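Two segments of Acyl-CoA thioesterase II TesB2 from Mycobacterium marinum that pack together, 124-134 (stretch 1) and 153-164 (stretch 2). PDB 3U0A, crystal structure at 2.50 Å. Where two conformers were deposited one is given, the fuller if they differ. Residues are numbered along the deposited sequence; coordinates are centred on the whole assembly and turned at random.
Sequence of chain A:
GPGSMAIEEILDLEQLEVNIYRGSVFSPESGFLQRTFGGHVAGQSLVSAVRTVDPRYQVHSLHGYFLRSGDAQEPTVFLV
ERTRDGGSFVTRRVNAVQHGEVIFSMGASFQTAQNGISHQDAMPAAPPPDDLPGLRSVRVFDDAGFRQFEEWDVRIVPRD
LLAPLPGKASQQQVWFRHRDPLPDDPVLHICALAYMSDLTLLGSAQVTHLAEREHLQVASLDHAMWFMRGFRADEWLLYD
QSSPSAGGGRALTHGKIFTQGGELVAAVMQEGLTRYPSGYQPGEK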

# COMPACT_ATOMS: atom_id res chain seq x y z
N PRO A 124 -4.95 -19.98 -4.12
CA PRO A 124 -6.28 -20.43 -3.73
C PRO A 124 -6.88 -21.35 -4.78
O PRO A 124 -6.51 -21.30 -5.97
CB PRO A 124 -7.09 -19.14 -3.64
CG PRO A 124 -6.44 -18.26 -4.62
CD PRO A 124 -4.96 -18.57 -4.51
N ALA A 125 -7.77 -22.22 -4.31
CA ALA A 125 -8.55 -23.06 -5.18
C ALA A 125 -9.40 -22.16 -6.06
O ALA A 125 -10.26 -21.41 -5.56
CB ALA A 125 -9.43 -24.01 -4.37
N ALA A 126 -9.10 -22.17 -7.34
CA ALA A 126 -9.94 -21.54 -8.34
C ALA A 126 -10.18 -22.59 -9.43
O ALA A 126 -9.46 -23.62 -9.49
CB ALA A 126 -9.30 -20.29 -8.91
N PRO A 127 -11.23 -22.40 -10.22
CA PRO A 127 -11.42 -23.33 -11.31
C PRO A 127 -10.54 -22.86 -12.45
O PRO A 127 -10.20 -21.68 -12.50
CB PRO A 127 -12.91 -23.20 -11.63
CG PRO A 127 -13.30 -21.88 -11.12
CD PRO A 127 -12.43 -21.59 -9.95
N PRO A 128 -10.15 -23.78 -13.36
CA PRO A 128 -9.34 -23.30 -14.46
C PRO A 128 -10.10 -22.29 -15.32
O PRO A 128 -11.33 -22.26 -15.31
CB PRO A 128 -9.03 -24.58 -15.25
CG PRO A 128 -9.07 -25.66 -14.24
CD PRO A 128 -10.10 -25.24 -13.22
N PRO A 129 -9.37 -21.44 -16.05
CA PRO A 129 -10.07 -20.46 -16.90
C PRO A 129 -10.82 -21.09 -18.07
O PRO A 129 -11.84 -20.57 -18.51
CB PRO A 129 -8.93 -19.58 -17.44
CG PRO A 129 -7.71 -20.46 -17.36
CD PRO A 129 -7.91 -21.35 -16.17
N ASP A 130 -10.31 -22.22 -18.54
CA ASP A 130 -10.79 -22.76 -19.81
C ASP A 130 -12.25 -23.18 -19.78
O ASP A 130 -12.94 -23.09 -20.83
CB ASP A 130 -9.88 -23.87 -20.37
CG ASP A 130 -8.98 -23.36 -21.48
OD1 ASP A 130 -8.89 -22.12 -21.65
OD2 ASP A 130 -8.36 -24.20 -22.17
N ASP A 131 -12.75 -23.56 -18.60
CA ASP A 131 -14.16 -23.91 -18.46
C ASP A 131 -14.97 -22.76 -17.82
O ASP A 131 -16.01 -22.98 -17.22
CB ASP A 131 -14.31 -25.27 -17.69
CG ASP A 131 -13.58 -25.30 -16.30
OD1 ASP A 131 -13.37 -24.22 -15.70
OD2 ASP A 131 -13.25 -26.42 -15.80
N LEU A 132 -14.49 -21.52 -17.97
CA LEU A 132 -15.24 -20.35 -17.53
C LEU A 132 -15.54 -19.52 -18.76
O LEU A 132 -14.70 -19.47 -19.66
CB LEU A 132 -14.42 -19.53 -16.53
CG LEU A 132 -14.24 -20.08 -15.12
CD1 LEU A 132 -13.40 -19.10 -14.32
CD2 LEU A 132 -15.56 -20.37 -14.41
N PRO A 133 -16.72 -18.83 -18.79
CA PRO A 133 -17.26 -18.07 -19.96
C PRO A 133 -16.73 -16.63 -20.19
O PRO A 133 -16.47 -16.26 -21.35
CB PRO A 133 -18.76 -18.01 -19.66
CG PRO A 133 -18.80 -17.91 -18.16
CD PRO A 133 -17.62 -18.71 -17.62
N GLY A 134 -16.58 -15.84 -19.14
CA GLY A 134 -16.26 -14.41 -19.33
C GLY A 134 -16.99 -13.79 -20.54
O GLY A 134 -16.83 -12.60 -20.88
N ASP A 153 -8.40 -11.30 -22.53
CA ASP A 153 -9.27 -12.34 -22.15
C ASP A 153 -9.54 -12.18 -20.68
O ASP A 153 -8.61 -12.13 -19.88
CB ASP A 153 -8.54 -13.66 -22.34
CG ASP A 153 -9.09 -14.45 -23.45
OD1 ASP A 153 -9.87 -15.37 -23.13
OD2 ASP A 153 -8.78 -14.14 -24.63
N VAL A 154 -10.80 -12.14 -20.30
CA VAL A 154 -11.15 -11.88 -18.91
C VAL A 154 -12.24 -12.83 -18.47
O VAL A 154 -13.26 -12.93 -19.13
CB VAL A 154 -11.61 -10.44 -18.74
CG1 VAL A 154 -11.71 -10.11 -17.27
CG2 VAL A 154 -10.66 -9.50 -19.48
N ARG A 155 -12.04 -13.55 -17.37
CA ARG A 155 -13.01 -14.60 -16.99
C ARG A 155 -13.23 -14.51 -15.52
O ARG A 155 -12.28 -14.64 -14.74
CB ARG A 155 -12.50 -15.97 -17.40
CG ARG A 155 -12.23 -16.08 -18.89
CD ARG A 155 -12.04 -17.49 -19.42
NE ARG A 155 -11.59 -17.40 -20.82
CZ ARG A 155 -11.28 -18.41 -21.63
NH1 ARG A 155 -11.38 -19.67 -21.24
NH2 ARG A 155 -10.87 -18.14 -22.87
N ILE A 156 -14.49 -14.27 -15.13
CA ILE A 156 -14.85 -13.91 -13.77
C ILE A 156 -15.40 -15.12 -13.09
O ILE A 156 -16.39 -15.68 -13.52
CB ILE A 156 -15.87 -12.74 -13.75
CG1 ILE A 156 -15.37 -11.64 -14.73
CG2 ILE A 156 -16.05 -12.17 -12.33
CD1 ILE A 156 -15.77 -10.20 -14.40
N VAL A 157 -14.73 -15.55 -12.02
CA VAL A 157 -15.16 -16.72 -11.31
C VAL A 157 -16.56 -16.43 -10.78
O VAL A 157 -16.79 -15.39 -10.15
CB VAL A 157 -14.18 -17.14 -10.18
CG1 VAL A 157 -14.66 -18.40 -9.51
CG2 VAL A 157 -12.80 -17.40 -10.76
N PRO A 158 -17.52 -17.31 -11.10
CA PRO A 158 -18.90 -17.27 -10.61
C PRO A 158 -19.00 -17.35 -9.11
O PRO A 158 -18.19 -18.05 -8.45
CB PRO A 158 -19.51 -18.53 -11.20
CG PRO A 158 -18.76 -18.77 -12.44
CD PRO A 158 -17.36 -18.35 -12.13
N ARG A 159 -19.99 -16.66 -8.55
CA ARG A 159 -20.07 -16.59 -7.09
C ARG A 159 -20.09 -18.04 -6.48
O ARG A 159 -19.43 -18.32 -5.46
CB ARG A 159 -21.26 -15.71 -6.63
N ASP A 160 -20.76 -18.97 -7.15
CA ASP A 160 -20.88 -20.37 -6.66
C ASP A 160 -19.63 -21.25 -6.71
O ASP A 160 -19.60 -22.30 -6.07
CB ASP A 160 -21.97 -21.13 -7.44
CG ASP A 160 -23.34 -20.89 -6.87
OD1 ASP A 160 -23.43 -20.41 -5.72
OD2 ASP A 160 -24.34 -21.18 -7.56
N LEU A 161 -18.63 -20.86 -7.49
CA LEU A 161 -17.38 -21.62 -7.56
C LEU A 161 -16.26 -20.99 -6.71
O LEU A 161 -15.16 -21.58 -6.57
CB LEU A 161 -16.95 -21.79 -9.02
CG LEU A 161 -18.05 -22.42 -9.88
CD1 LEU A 161 -17.65 -22.50 -11.37
CD2 LEU A 161 -18.46 -23.78 -9.28
N LEU A 162 -16.50 -19.81 -6.16
CA LEU A 162 -15.43 -19.07 -5.53
C LEU A 162 -15.11 -19.72 -4.20
O LEU A 162 -16.03 -20.02 -3.44
CB LEU A 162 -15.86 -17.62 -5.32
CG LEU A 162 -14.85 -16.65 -4.70
CD1 LEU A 162 -15.21 -15.23 -5.14
CD2 LEU A 162 -14.83 -16.80 -3.19
N ALA A 163 -13.84 -19.95 -3.91
CA ALA A 163 -13.45 -20.55 -2.63
C ALA A 163 -13.41 -19.46 -1.56
O ALA A 163 -12.47 -18.65 -1.53
CB ALA A 163 -12.09 -21.23 -2.75
N PRO A 164 -14.44 -19.40 -0.69
CA PRO A 164 -14.47 -18.28 0.24
C PRO A 164 -13.50 -18.49 1.42
O PRO A 164 -13.12 -19.61 1.74
CB PRO A 164 -15.95 -18.23 0.70
CG PRO A 164 -16.66 -19.35 0.01
CD PRO A 164 -15.60 -20.29 -0.49

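Stretch 1, which has no regular helix or strand, runs in the opposite sense to stretch 2, so that Ala125 lies nearest Ala163 and Gly134 nearest Arg155. At the start the contact is thin: the carbonyl O of Ala125 lies 3.4 Å from CB of Ala163, and the CB atoms of these two residues are 4.2 Å apart. The CA-to-CB bond of Pro127 points toward stretch 2, and its ring is the first in stretch 1 to touch it. Its CD packs 3.9 Å from CG1 of Val157 and its CG 4.2 Å from CB of Leu161, whereas the next ring, that of Pro128, is out of reach.

At Pro129 the contact becomes polar. Its carbonyl O accepts a hydrogen bond from NH1 of Arg155 (2.9 Å, 164° at the hydrogen) and also one from the backbone N of Leu132 (2.9 Å), so a single oxygen closes the local turn and holds the arginine. The CB of Asp130 points away from stretch 2, but its carboxylate comes back, and OD1 forms a long salt bridge with NH1 of Arg155 at 3.5 Å. The other terminal nitrogen of the guanidinium, NH2, is engaged within stretch 2, in a salt bridge to OD1 of Asp153 at 3.0 Å. Both carboxylates thus help to fix the extended arginine side chain.

Leu132 supplies the main apolar contact. With chi1 m and chi2 t, it places CD1 4.0 Å from CG2 of Val157, and CD2 3.5 Å from CD of Pro158 and 4.3 Å from CD1 of Leu161. Its carbonyl O approaches CD of Arg155 at 3.3 Å. Pro133 points away, and the two backbones then come close at Gly134, whose CA makes a CA-H...O contact with O of Val154 at 3.4 Å. A CB here would clash with that oxygen, and the positive phi also favours glycine.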